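Local atomic coordinates of hypothetical protein (Staphylococcus aureus subsp. aureus, PDB entry 1QYI), a protein that is of unknown function but belongs to the haloacid dehalogenase (HAD) superfamily and is therefore probably a hydrolase. Residues 22-27 with 53-58; 76-81 with 176-181; 86-91 with 131-136; 182-187 with 205-210. One frame throughout, in Å; residues are numbered along the deposited sequence.

How the contacts relate
All four contacts lie in the helical insertion between strands 3-6 and 233-237, the place of a C1 cap in HAD proteins, rather than in the parallel-sheet core expected to carry the active site. Contacts 1, 2 and 4 form one packed cluster, centres 13 to 15 Å apart, an example of how helical caps are built from apolar packing with few direct polar bonds. S22 OG of contact 1 lies 3.3 Å from L81 CB of contact 2, and L24 O 3.6 Å from W184 NE1 of contact 4. Helix 172-195 serves contacts 2 and 4, helix 77-93 contacts 2 and 3. Contact 3, about 27 Å from contact 4 between centres, is nested in the loop contact 2 closes.

Contact 1: residues 22-27 with 53-58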
loop_
_atom_site.group_PDB
_atom_site.type_symbol
_atom_site.label_atom_id
_atom_site.label_comp_id
_atom_site.label_asym_id
_atom_site.label_seq_id
_atom_site.Cartn_x
_atom_site.Cartn_y
_atom_site.Cartn_z
ATOM N N SER A 22 -6.439 4.882 4.178
ATOM C CA SER A 22 -6.072 6.161 3.601
ATOM C C SER A 22 -7.244 7.151 3.746
ATOM O O SER A 22 -7.044 8.312 4.141
ATOM C CB SER A 22 -5.687 5.990 2.132
ATOM O OG SER A 22 -5.451 7.256 1.517
ATOM N N ALA A 23 -8.463 6.691 3.448
ATOM C CA ALA A 23 -9.661 7.535 3.572
ATOM C C ALA A 23 -9.910 7.935 5.028
ATOM O O ALA A 23 -10.145 9.104 5.323
ATOM C CB ALA A 23 -10.887 6.805 3.017
ATOM N N LEU A 24 -9.871 6.956 5.929
ATOM C CA LEU A 24 -10.074 7.217 7.355
ATOM C C LEU A 24 -9.050 8.202 7.890
ATOM O O LEU A 24 -9.329 8.969 8.806
ATOM C CB LEU A 24 -9.966 5.930 8.172
ATOM C CG LEU A 24 -11.152 4.976 8.185
ATOM C CD1 LEU A 24 -10.963 3.989 9.336
ATOM C CD2 LEU A 24 -12.440 5.769 8.386
ATOM N N THR A 25 -7.852 8.176 7.325
ATOM C CA THR A 25 -6.818 9.083 7.788
ATOM C C THR A 25 -7.231 10.520 7.525
ATOM O O THR A 25 -7.309 11.330 8.451
ATOM C CB THR A 25 -5.492 8.784 7.112
ATOM O OG1 THR A 25 -5.037 7.501 7.558
ATOM C CG2 THR A 25 -4.459 9.830 7.477
ATOM N N VAL A 26 -7.512 10.824 6.265
ATOM C CA VAL A 26 -7.935 12.160 5.874
ATOM C C VAL A 26 -9.126 12.598 6.728
ATOM O O VAL A 26 -9.158 13.711 7.262
ATOM C CB VAL A 26 -8.331 12.169 4.383
ATOM C CG1 VAL A 26 -8.614 13.585 3.916
ATOM C CG2 VAL A 26 -7.221 11.546 3.559
ATOM N N TYR A 27 -10.094 11.702 6.880
ATOM C CA TYR A 27 -11.288 12.000 7.666
ATOM C C TYR A 27 -10.976 12.275 9.154
ATOM O O TYR A 27 -11.504 13.214 9.743
ATOM C CB TYR A 27 -12.298 10.847 7.502
ATOM C CG TYR A 27 -13.737 11.192 7.838
ATOM C CD1 TYR A 27 -14.418 12.225 7.173
ATOM C CD2 TYR A 27 -14.423 10.482 8.821
ATOM C CE1 TYR A 27 -15.750 12.537 7.494
ATOM C CE2 TYR A 27 -15.741 10.778 9.147
ATOM C CZ TYR A 27 -16.401 11.800 8.494
ATOM O OH TYR A 27 -17.693 12.095 8.873
ATOM N N GLN A 53 -16.753 2.465 4.508
ATOM C CA GLN A 53 -17.036 2.499 3.086
ATOM C C GLN A 53 -17.669 3.824 2.719
ATOM O O GLN A 53 -17.379 4.409 1.670
ATOM C CB GLN A 53 -17.952 1.338 2.709
ATOM C CG GLN A 53 -17.380 0.422 1.633
ATOM C CD GLN A 53 -15.931 -0.011 1.892
ATOM O OE1 GLN A 53 -15.609 -0.602 2.931
ATOM N NE2 GLN A 53 -15.048 0.299 0.941
ATOM N N ASP A 54 -18.537 4.310 3.588
ATOM C CA ASP A 54 -19.182 5.578 3.313
ATOM C C ASP A 54 -18.134 6.685 3.327
ATOM O O ASP A 54 -18.085 7.536 2.442
ATOM C CB ASP A 54 -20.240 5.870 4.369
ATOM C CG ASP A 54 -20.885 7.216 4.163
ATOM O OD1 ASP A 54 -21.581 7.388 3.135
ATOM O OD2 ASP A 54 -20.665 8.107 5.011
ATOM N N ILE A 55 -17.298 6.664 4.355
ATOM C CA ILE A 55 -16.245 7.659 4.513
ATOM C C ILE A 55 -15.372 7.708 3.256
ATOM O O ILE A 55 -15.176 8.773 2.665
ATOM C CB ILE A 55 -15.419 7.322 5.781
ATOM C CG1 ILE A 55 -16.324 7.534 7.007
ATOM C CG2 ILE A 55 -14.143 8.159 5.841
ATOM C CD1 ILE A 55 -15.891 6.836 8.281
ATOM N N ARG A 56 -14.877 6.540 2.855
ATOM C CA ARG A 56 -14.041 6.391 1.671
ATOM C C ARG A 56 -14.744 6.960 0.445
ATOM O O ARG A 56 -14.142 7.640 -0.395
ATOM C CB ARG A 56 -13.749 4.914 1.429
ATOM C CG ARG A 56 -13.000 4.653 0.139
ATOM C CD ARG A 56 -12.680 3.184 -0.038
ATOM N NE ARG A 56 -12.220 2.940 -1.391
ATOM C CZ ARG A 56 -11.615 1.832 -1.792
ATOM N NH1 ARG A 56 -11.390 0.847 -0.931
ATOM N NH2 ARG A 56 -11.228 1.718 -3.059
ATOM N N ASN A 57 -16.025 6.650 0.343
ATOM C CA ASN A 57 -16.820 7.121 -0.763
ATOM C C ASN A 57 -16.876 8.641 -0.777
ATOM O O ASN A 57 -16.707 9.261 -1.826
ATOM C CB ASN A 57 -18.227 6.553 -0.673
ATOM C CG ASN A 57 -19.121 7.090 -1.749
ATOM O OD1 ASN A 57 -18.793 7.010 -2.932
ATOM N ND2 ASN A 57 -20.261 7.647 -1.356
ATOM N N ARG A 58 -17.108 9.249 0.382
ATOM C CA ARG A 58 -17.179 10.706 0.460
ATOM C C ARG A 58 -15.838 11.368 0.158
ATOM O O ARG A 58 -15.760 12.277 -0.668
ATOM C CB ARG A 58 -17.636 11.156 1.848
ATOM C CG ARG A 58 -19.077 10.866 2.198
ATOM C CD ARG A 58 -19.405 11.578 3.496
ATOM N NE ARG A 58 -19.300 13.031 3.325
ATOM C CZ ARG A 58 -19.142 13.902 4.318
ATOM N NH1 ARG A 58 -19.063 13.476 5.575
ATOM N NH2 ARG A 58 -19.065 15.198 4.055
HETATM O O HOH W 1 -19.808 11.069 6.532
#
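R58 NH1 donates to a water at 2.7 Å. The same water reaches Y27 OH at 3.3 Å and D54 OD2 at 3.4 Å, weak bonds that bridge helices 16-31 and 49-60. The water sits at the edge of the guanidinium, in its plane, while the Y27 ring stands 78° to that plane. Y27 OH and R58 NH1 do not bond directly; R58 also pairs with E130.

Beside this polar corner the contact is apolar. I55 supplies both branches: its CG2 approaches the Y27 ring obliquely, and its CD1 meets L24 CD2 at 3.6 Å, each pair of side chains crossing at about a right angle. With CG anti to the backbone N (chi1 -160°), Y27 lays that atom 3.7 Å from I55 CG2. The backbones come nearest where the small A23 puts CB 3.5 Å from R56 CA, consistent with the 8.6 Å approach of the local axes, at an angle of 75°. The R56 chain runs extended away to D63, with E16 and D20 as further salt-bridge partners. The joint thus rests on methyl and ring packing, and its polar link runs through one water, bonded more closely to R58 NH1 than to Y27 or D54.

Contact 2: residues 76-81 with 176-181; sequences SNWDML and LAQEVY
Helices 77-93 and 172-195, two long members of the helical insertion, meet here through W78 on one side and Q178 and Y181 on the other. Q178 lays its CG over the five-membered ring of W78, 3.3 Å from the centroid and 4° off the normal, a nearly vertical CH-pi contact. A bend at chi2 directs CD across the indole, and NE2 comes to lie above the six-membered part, 3.3 Å from W78 CZ2 and offset toward the rim. Y181 takes the indole from another direction: the edge of W78 is turned to the face of Y181 in an offset edge-to-face pair, with centroids 5.1 Å apart and planes at 88°.

The local axes cross at 119° with a closest approach of 9.4 Å, in what is probably a C1-type cap, inserted between the first strand of the core and the next. Deeper in the joint L81 spreads its two methyls over the partner helix, CD1 reaching A177 CB at 3.5 Å and CD2 reaching Y181 CD2 at 3.4 Å. N77 CB approaches the Y181 ring obliquely, 4.0 Å from OH. Helix 16-31 adds a third layer, with C18 and F19 against N77.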
loop_
_atom_site.group_PDB
_atom_site.type_symbol
_atom_site.label_atom_id
_atom_site.label_comp_id
_atom_site.label_asym_id
_atom_site.label_seq_id
_atom_site.Cartn_x
_atom_site.Cartn_y
_atom_site.Cartn_z
ATOM N N SER A 76 1.521 5.584 -3.811
ATOM C CA SER A 76 1.808 5.415 -2.391
ATOM C C SER A 76 0.610 5.952 -1.621
ATOM O O SER A 76 0.181 7.072 -1.874
ATOM C CB SER A 76 3.059 6.196 -1.992
ATOM O OG SER A 76 3.298 6.068 -0.589
ATOM N N ASN A 77 0.069 5.167 -0.691
ATOM C CA ASN A 77 -1.093 5.614 0.075
ATOM C C ASN A 77 -0.763 6.821 0.941
ATOM O O ASN A 77 -1.590 7.718 1.084
ATOM C CB ASN A 77 -1.641 4.487 0.957
ATOM C CG ASN A 77 -2.181 3.326 0.150
ATOM O OD1 ASN A 77 -1.423 2.509 -0.375
ATOM N ND2 ASN A 77 -3.500 3.250 0.040
ATOM N N TRP A 78 0.438 6.837 1.520
ATOM C CA TRP A 78 0.857 7.956 2.356
ATOM C C TRP A 78 0.765 9.240 1.530
ATOM O O TRP A 78 0.121 10.211 1.939
ATOM C CB TRP A 78 2.298 7.763 2.858
ATOM C CG TRP A 78 2.502 6.558 3.754
ATOM C CD1 TRP A 78 1.568 5.975 4.582
ATOM C CD2 TRP A 78 3.727 5.838 3.973
ATOM N NE1 TRP A 78 2.139 4.953 5.293
ATOM C CE2 TRP A 78 3.463 4.842 4.942
ATOM C CE3 TRP A 78 5.025 5.936 3.444
ATOM C CZ2 TRP A 78 4.451 3.948 5.403
ATOM C CZ3 TRP A 78 6.012 5.047 3.901
ATOM C CH2 TRP A 78 5.715 4.066 4.872
ATOM N N ASP A 79 1.389 9.236 0.354
ATOM C CA ASP A 79 1.356 10.416 -0.500
ATOM C C ASP A 79 -0.070 10.809 -0.893
ATOM O O ASP A 79 -0.433 11.988 -0.827
ATOM C CB ASP A 79 2.196 10.195 -1.762
ATOM C CG ASP A 79 3.678 10.026 -1.461
ATOM O OD1 ASP A 79 4.257 10.892 -0.769
ATOM O OD2 ASP A 79 4.268 9.023 -1.921
HETATM N N MSE A 80 -0.874 9.825 -1.286
HETATM C CA MSE A 80 -2.250 10.090 -1.692
HETATM C C MSE A 80 -3.099 10.776 -0.617
HETATM O O MSE A 80 -3.716 11.810 -0.872
HETATM C CB MSE A 80 -2.940 8.795 -2.123
HETATM C CG MSE A 80 -2.288 8.106 -3.299
HETATM SE SE MSE A 80 -3.375 6.674 -3.987
HETATM C CE MSE A 80 -3.868 5.831 -2.295
ATOM N N LEU A 81 -3.136 10.193 0.577
ATOM C CA LEU A 81 -3.913 10.760 1.663
ATOM C C LEU A 81 -3.372 12.141 2.034
ATOM O O LEU A 81 -4.128 13.018 2.443
ATOM C CB LEU A 81 -3.886 9.827 2.873
ATOM C CG LEU A 81 -2.555 9.583 3.582
ATOM C CD1 LEU A 81 -2.267 10.723 4.558
ATOM C CD2 LEU A 81 -2.632 8.261 4.354
ATOM N N LEU A 176 3.006 13.652 10.080
ATOM C CA LEU A 176 1.817 13.534 10.912
ATOM C C LEU A 176 0.804 12.607 10.265
ATOM O O LEU A 176 0.404 11.601 10.854
ATOM C CB LEU A 176 1.155 14.896 11.127
ATOM C CG LEU A 176 -0.183 14.855 11.876
ATOM C CD1 LEU A 176 0.001 14.210 13.251
ATOM C CD2 LEU A 176 -0.744 16.267 12.014
ATOM N N ALA A 177 0.394 12.957 9.049
ATOM C CA ALA A 177 -0.584 12.185 8.301
ATOM C C ALA A 177 -0.140 10.747 8.144
ATOM O O ALA A 177 -0.952 9.831 8.196
ATOM C CB ALA A 177 -0.790 12.809 6.938
ATOM N N GLN A 178 1.155 10.548 7.965
ATOM C CA GLN A 178 1.652 9.209 7.777
ATOM C C GLN A 178 1.630 8.423 9.082
ATOM O O GLN A 178 1.415 7.211 9.068
ATOM C CB GLN A 178 3.049 9.257 7.157
ATOM C CG GLN A 178 3.568 7.914 6.724
ATOM C CD GLN A 178 4.546 7.339 7.723
ATOM O OE1 GLN A 178 4.456 7.607 8.924
ATOM N NE2 GLN A 178 5.485 6.533 7.235
ATOM N N GLU A 179 1.812 9.102 10.214
ATOM C CA GLU A 179 1.783 8.402 11.505
ATOM C C GLU A 179 0.357 7.994 11.842
ATOM O O GLU A 179 0.121 6.930 12.420
ATOM C CB GLU A 179 2.353 9.274 12.637
ATOM C CG GLU A 179 3.804 9.650 12.428
ATOM C CD GLU A 179 4.440 10.323 13.628
ATOM O OE1 GLU A 179 3.738 10.993 14.414
ATOM O OE2 GLU A 179 5.668 10.204 13.779
ATOM N N VAL A 180 -0.591 8.842 11.456
ATOM C CA VAL A 180 -1.998 8.580 11.719
ATOM C C VAL A 180 -2.441 7.359 10.939
ATOM O O VAL A 180 -3.228 6.549 11.427
ATOM C CB VAL A 180 -2.891 9.766 11.299
ATOM C CG1 VAL A 180 -4.332 9.477 11.666
ATOM C CG2 VAL A 180 -2.413 11.048 11.966
ATOM N N TYR A 181 -1.936 7.230 9.720
ATOM C CA TYR A 181 -2.302 6.093 8.880
ATOM C C TYR A 181 -1.732 4.779 9.432
ATOM O O TYR A 181 -2.421 3.745 9.491
ATOM C CB TYR A 181 -1.804 6.331 7.452
ATOM C CG TYR A 181 -1.948 5.140 6.535
ATOM C CD1 TYR A 181 -1.034 4.081 6.589
ATOM C CD2 TYR A 181 -2.978 5.076 5.592
ATOM C CE1 TYR A 181 -1.134 3.002 5.732
ATOM C CE2 TYR A 181 -3.087 3.998 4.729
ATOM C CZ TYR A 181 -2.161 2.966 4.806
ATOM O OH TYR A 181 -2.254 1.892 3.958
#

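Contact 3: residues 86-91 with 131-136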
loop_
_atom_site.group_PDB
_atom_site.type_symbol
_atom_site.label_atom_id
_atom_site.label_comp_id
_atom_site.label_asym_id
_atom_site.label_seq_id
_atom_site.Cartn_x
_atom_site.Cartn_y
_atom_site.Cartn_z
ATOM N N SER A 86 -4.324 17.956 2.077
ATOM C CA SER A 86 -3.759 19.301 1.919
ATOM C C SER A 86 -4.723 20.218 1.155
ATOM O O SER A 86 -4.864 21.399 1.479
ATOM C CB SER A 86 -2.415 19.240 1.180
ATOM O OG SER A 86 -1.409 18.667 1.985
ATOM N N ILE A 87 -5.385 19.654 0.149
ATOM C CA ILE A 87 -6.337 20.388 -0.675
ATOM C C ILE A 87 -7.467 20.939 0.189
ATOM O O ILE A 87 -7.941 22.055 -0.026
ATOM C CB ILE A 87 -6.912 19.469 -1.782
ATOM C CG1 ILE A 87 -5.773 18.984 -2.673
ATOM C CG2 ILE A 87 -7.940 20.219 -2.617
ATOM C CD1 ILE A 87 -4.946 20.126 -3.235
ATOM N N HIS A 88 -7.891 20.153 1.171
ATOM C CA HIS A 88 -8.949 20.591 2.063
ATOM C C HIS A 88 -8.396 21.543 3.103
ATOM O O HIS A 88 -9.094 22.451 3.545
ATOM C CB HIS A 88 -9.606 19.405 2.759
ATOM C CG HIS A 88 -10.405 18.541 1.843
ATOM N ND1 HIS A 88 -11.240 19.066 0.870
ATOM C CD2 HIS A 88 -10.516 17.201 1.741
ATOM C CE1 HIS A 88 -11.820 18.085 0.219
ATOM N NE2 HIS A 88 -11.402 16.935 0.723
ATOM N N LEU A 89 -7.143 21.339 3.495
ATOM C CA LEU A 89 -6.538 22.205 4.485
ATOM C C LEU A 89 -6.398 23.592 3.876
ATOM O O LEU A 89 -6.822 24.582 4.466
ATOM C CB LEU A 89 -5.166 21.673 4.909
ATOM C CG LEU A 89 -4.418 22.560 5.914
ATOM C CD1 LEU A 89 -5.265 22.758 7.146
ATOM C CD2 LEU A 89 -3.089 21.942 6.260
ATOM N N ILE A 90 -5.805 23.651 2.691
ATOM C CA ILE A 90 -5.612 24.911 1.980
ATOM C C ILE A 90 -6.978 25.598 1.790
ATOM O O ILE A 90 -7.086 26.820 1.861
ATOM C CB ILE A 90 -4.923 24.656 0.586
ATOM C CG1 ILE A 90 -3.476 24.238 0.797
ATOM C CG2 ILE A 90 -4.948 25.912 -0.275
ATOM C CD1 ILE A 90 -2.872 23.505 -0.379
ATOM N N ASP A 91 -8.016 24.793 1.572
ATOM C CA ASP A 91 -9.371 25.289 1.361
ATOM C C ASP A 91 -9.951 25.964 2.611
ATOM O O ASP A 91 -10.655 26.977 2.523
ATOM C CB ASP A 91 -10.271 24.132 0.903
ATOM C CG ASP A 91 -11.579 24.610 0.307
ATOM O OD1 ASP A 91 -11.581 25.666 -0.370
ATOM O OD2 ASP A 91 -12.600 23.911 0.475
ATOM N N GLN A 131 -14.955 17.680 -3.555
ATOM C CA GLN A 131 -14.697 17.526 -4.975
ATOM C C GLN A 131 -13.452 18.356 -5.334
ATOM O O GLN A 131 -12.819 18.147 -6.373
ATOM C CB GLN A 131 -15.908 18.012 -5.772
ATOM C CG GLN A 131 -15.978 17.502 -7.203
ATOM C CD GLN A 131 -16.712 16.176 -7.345
ATOM O OE1 GLN A 131 -16.214 15.113 -6.963
ATOM N NE2 GLN A 131 -17.919 16.242 -7.881
ATOM N N LEU A 132 -13.095 19.284 -4.449
ATOM C CA LEU A 132 -11.949 20.159 -4.660
ATOM C C LEU A 132 -10.659 19.445 -5.082
ATOM O O LEU A 132 -10.045 19.813 -6.091
ATOM C CB LEU A 132 -11.679 20.989 -3.399
ATOM C CG LEU A 132 -10.600 22.066 -3.566
ATOM C CD1 LEU A 132 -11.039 23.056 -4.633
ATOM C CD2 LEU A 132 -10.363 22.774 -2.244
ATOM N N PRO A 133 -10.225 18.418 -4.321
ATOM C CA PRO A 133 -8.992 17.715 -4.694
ATOM C C PRO A 133 -9.011 17.199 -6.131
ATOM O O PRO A 133 -8.005 17.271 -6.840
ATOM C CB PRO A 133 -8.894 16.599 -3.650
ATOM C CG PRO A 133 -10.317 16.390 -3.214
ATOM C CD PRO A 133 -10.867 17.784 -3.154
ATOM N N LEU A 134 -10.162 16.697 -6.562
ATOM C CA LEU A 134 -10.310 16.178 -7.918
ATOM C C LEU A 134 -10.237 17.317 -8.928
ATOM O O LEU A 134 -9.701 17.157 -10.021
ATOM C CB LEU A 134 -11.650 15.457 -8.057
ATOM C CG LEU A 134 -11.920 14.797 -9.401
ATOM C CD1 LEU A 134 -10.931 13.666 -9.617
ATOM C CD2 LEU A 134 -13.340 14.274 -9.430
ATOM N N GLN A 135 -10.795 18.464 -8.556
ATOM C CA GLN A 135 -10.793 19.633 -9.422
ATOM C C GLN A 135 -9.457 20.357 -9.262
ATOM O O GLN A 135 -9.256 21.461 -9.770
ATOM C CB GLN A 135 -11.945 20.556 -9.049
ATOM C CG GLN A 135 -13.309 19.887 -9.142
ATOM C CD GLN A 135 -14.417 20.763 -8.593
ATOM O OE1 GLN A 135 -15.597 20.475 -8.778
ATOM N NE2 GLN A 135 -14.039 21.836 -7.906
ATOM N N PHE A 136 -8.547 19.719 -8.540
ATOM C CA PHE A 136 -7.220 20.256 -8.321
ATOM C C PHE A 136 -6.268 19.589 -9.311
ATOM O O PHE A 136 -5.419 20.245 -9.907
ATOM C CB PHE A 136 -6.771 19.969 -6.883
ATOM C CG PHE A 136 -5.281 20.015 -6.693
ATOM C CD1 PHE A 136 -4.586 21.219 -6.768
ATOM C CD2 PHE A 136 -4.564 18.843 -6.470
ATOM C CE1 PHE A 136 -3.200 21.250 -6.624
ATOM C CE2 PHE A 136 -3.181 18.864 -6.326
ATOM C CZ PHE A 136 -2.497 20.067 -6.404
#
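I87 fills the middle of the contact, sending its two branches to different partners. Its CD1 stands over the centre of the F136 ring, 3.4 Å above the plane, the line to the centroid lying 13° off the normal: a CH-pi contact made with one face. Its CG2 meets different atoms, 3.4 Å from L132 CG and also 3.4 Å from P133 N. A chi2 of -54° folds CD1 round toward the ring instead of extending it.

L132 also reaches helix 77-93 through CD2, which touches both I87 O and D91 CG, each at 3.4 Å. H88 CE1 in turn touches P133 CD at 3.5 Å, obliquely to the imidazole.

Farther out, F136 has further neighbours: P133 O lies at its edge, in the ring plane, and F154 of helix 144-158 pairs with it edge-to-face. I65 of helix 64-71 touches P133, and F126 touches D91. No hydrogen bond links residues 86-91 with 131-136, so residues 131-136 are joined to helix 77-93 by shape and dispersion, with a CH-pi contact on one face of F136.

Contact 4: residues 182-187 with 205-210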
loop_
_atom_site.group_PDB
_atom_site.type_symbol
_atom_site.label_atom_id
_atom_site.label_comp_id
_atom_site.label_asym_id
_atom_site.label_seq_id
_atom_site.Cartn_x
_atom_site.Cartn_y
_atom_site.Cartn_z
ATOM N N GLN A 182 -0.469 4.840 9.848
ATOM C CA GLN A 182 0.216 3.673 10.377
ATOM C C GLN A 182 -0.452 3.137 11.641
ATOM O O GLN A 182 -0.549 1.922 11.830
ATOM C CB GLN A 182 1.699 4.001 10.623
ATOM C CG GLN A 182 2.493 4.206 9.332
ATOM C CD GLN A 182 2.626 2.930 8.508
ATOM O OE1 GLN A 182 3.498 2.105 8.775
ATOM N NE2 GLN A 182 1.749 2.754 7.516
ATOM N N GLU A 183 -0.924 4.031 12.505
ATOM C CA GLU A 183 -1.583 3.573 13.720
ATOM C C GLU A 183 -2.919 2.954 13.330
ATOM O O GLU A 183 -3.330 1.927 13.871
ATOM C CB GLU A 183 -1.793 4.719 14.709
ATOM C CG GLU A 183 -1.410 4.306 16.107
ATOM C CD GLU A 183 -1.721 5.348 17.160
ATOM O OE1 GLU A 183 -1.232 6.491 17.035
ATOM O OE2 GLU A 183 -2.449 5.014 18.117
ATOM N N TRP A 184 -3.591 3.591 12.380
ATOM C CA TRP A 184 -4.858 3.097 11.872
ATOM C C TRP A 184 -4.656 1.668 11.358
ATOM O O TRP A 184 -5.406 0.758 11.702
ATOM C CB TRP A 184 -5.323 3.989 10.722
ATOM C CG TRP A 184 -6.370 5.019 11.089
ATOM C CD1 TRP A 184 -6.443 6.311 10.654
ATOM C CD2 TRP A 184 -7.544 4.790 11.880
ATOM N NE1 TRP A 184 -7.603 6.897 11.119
ATOM C CE2 TRP A 184 -8.297 5.986 11.860
ATOM C CE3 TRP A 184 -8.043 3.684 12.580
ATOM C CZ2 TRP A 184 -9.508 6.114 12.531
ATOM C CZ3 TRP A 184 -9.246 3.809 13.247
ATOM C CH2 TRP A 184 -9.974 5.022 13.208
ATOM N N TYR A 185 -3.617 1.482 10.550
ATOM C CA TYR A 185 -3.324 0.185 9.966
ATOM C C TYR A 185 -2.718 -0.851 10.912
ATOM O O TYR A 185 -3.331 -1.888 11.167
ATOM C CB TYR A 185 -2.414 0.368 8.750
ATOM C CG TYR A 185 -2.447 -0.769 7.746
ATOM C CD1 TYR A 185 -1.771 -1.967 7.981
ATOM C CD2 TYR A 185 -3.149 -0.636 6.547
ATOM C CE1 TYR A 185 -1.790 -3.001 7.039
ATOM C CE2 TYR A 185 -3.177 -1.654 5.608
ATOM C CZ TYR A 185 -2.495 -2.830 5.855
ATOM O OH TYR A 185 -2.502 -3.815 4.900
ATOM N N LEU A 186 -1.518 -0.589 11.421
ATOM C CA LEU A 186 -0.859 -1.544 12.316
ATOM C C LEU A 186 -1.531 -1.646 13.677
ATOM O O LEU A 186 -1.444 -2.679 14.344
ATOM C CB LEU A 186 0.605 -1.158 12.522
ATOM C CG LEU A 186 1.423 -0.858 11.263
ATOM C CD1 LEU A 186 2.735 -0.213 11.669
ATOM C CD2 LEU A 186 1.658 -2.133 10.453
ATOM N N GLY A 187 -2.209 -0.581 14.083
ATOM C CA GLY A 187 -2.835 -0.580 15.391
ATOM C C GLY A 187 -1.832 0.001 16.374
ATOM O O GLY A 187 -0.637 0.003 16.104
ATOM N N THR A 205 -7.191 -0.928 16.955
ATOM C CA THR A 205 -6.755 -2.313 16.948
ATOM C C THR A 205 -5.914 -2.703 15.734
ATOM O O THR A 205 -5.124 -3.648 15.792
ATOM C CB THR A 205 -7.966 -3.214 17.050
ATOM O OG1 THR A 205 -8.953 -2.792 16.108
ATOM C CG2 THR A 205 -8.568 -3.119 18.447
ATOM N N GLY A 206 -6.078 -1.968 14.639
ATOM C CA GLY A 206 -5.315 -2.250 13.441
ATOM C C GLY A 206 -6.036 -3.066 12.381
ATOM O O GLY A 206 -6.249 -4.273 12.531
ATOM N N TYR A 207 -6.394 -2.403 11.289
ATOM C CA TYR A 207 -7.081 -3.055 10.193
ATOM C C TYR A 207 -6.189 -4.058 9.481
ATOM O O TYR A 207 -6.548 -4.581 8.426
ATOM C CB TYR A 207 -7.604 -2.002 9.215
ATOM C CG TYR A 207 -8.748 -1.212 9.800
ATOM C CD1 TYR A 207 -10.039 -1.745 9.834
ATOM C CD2 TYR A 207 -8.532 0.027 10.392
ATOM C CE1 TYR A 207 -11.086 -1.066 10.450
ATOM C CE2 TYR A 207 -9.576 0.711 11.012
ATOM C CZ TYR A 207 -10.847 0.153 11.034
ATOM O OH TYR A 207 -11.876 0.814 11.659
ATOM N N ILE A 208 -5.015 -4.314 10.046
ATOM C CA ILE A 208 -4.111 -5.287 9.452
ATOM C C ILE A 208 -4.717 -6.638 9.788
ATOM O O ILE A 208 -4.508 -7.623 9.086
ATOM C CB ILE A 208 -2.675 -5.185 10.049
ATOM C CG1 ILE A 208 -1.731 -6.090 9.270
ATOM C CG2 ILE A 208 -2.667 -5.611 11.526
ATOM C CD1 ILE A 208 -0.283 -5.904 9.660
ATOM N N TYR A 209 -5.490 -6.662 10.870
ATOM C CA TYR A 209 -6.163 -7.873 11.313
ATOM C C TYR A 209 -7.507 -8.077 10.611
ATOM O O TYR A 209 -8.120 -9.127 10.748
ATOM C CB TYR A 209 -6.371 -7.818 12.822
ATOM C CG TYR A 209 -5.095 -7.785 13.604
ATOM C CD1 TYR A 209 -4.341 -8.938 13.800
ATOM C CD2 TYR A 209 -4.665 -6.601 14.205
ATOM C CE1 TYR A 209 -3.193 -8.914 14.594
ATOM C CE2 TYR A 209 -3.520 -6.566 14.990
ATOM C CZ TYR A 209 -2.789 -7.724 15.188
ATOM O OH TYR A 209 -1.669 -7.693 16.002
ATOM N N GLN A 210 -7.968 -7.079 9.865
ATOM C CA GLN A 210 -9.240 -7.209 9.164
ATOM C C GLN A 210 -8.993 -6.994 7.687
ATOM O O GLN A 210 -9.734 -6.276 7.012
ATOM C CB GLN A 210 -10.252 -6.177 9.661
ATOM C CG GLN A 210 -10.214 -5.977 11.162
ATOM C CD GLN A 210 -11.386 -5.183 11.673
ATOM O OE1 GLN A 210 -11.388 -4.739 12.816
ATOM N NE2 GLN A 210 -12.404 -5.014 10.834
HETATM O O HOH W 2 -6.815 0.375 13.664
#
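W184 and Y207 lie side by side and point the same way, one from the helix and one from the loop that returns past it. Their six-membered rings are 5.9 Å apart between centroids with planes at 48°, an oblique pair in which W184 CE3 comes 3.7 Å from Y207 CE2 and lies at the tyrosine edge, in its plane. K204 makes a cation-pi contact with the same indole.

Y185 and I208 are set differently, crossing at about a right angle. I208 CG1 is anti to its backbone N (chi1 -173°) and meets Y185 CE1 at 3.8 Å, obliquely to the ring. Between these two pairs runs the backbone: Y207 N gives a weak hydrogen bond of 3.3 Å to W184 O, the same carbonyl toward which G206 CA directs a CA-H...O contact of 3.5 Å. G206 and G187 bring their CA atoms within 3.6 Å of each other, both with positive phi, and with no CB on either the two backbone segments can lie this close.

Beyond that point Y209 N bonds to G206 O at 3.0 Å, closing a type I beta turn from G206 to Y209. I208 continues onto V247 and P248 of helix 242-252. The arrangement is a turn packed on a helix, probably where the chain leaves the helical insertion for the core, as in the return linker of a C1 cap.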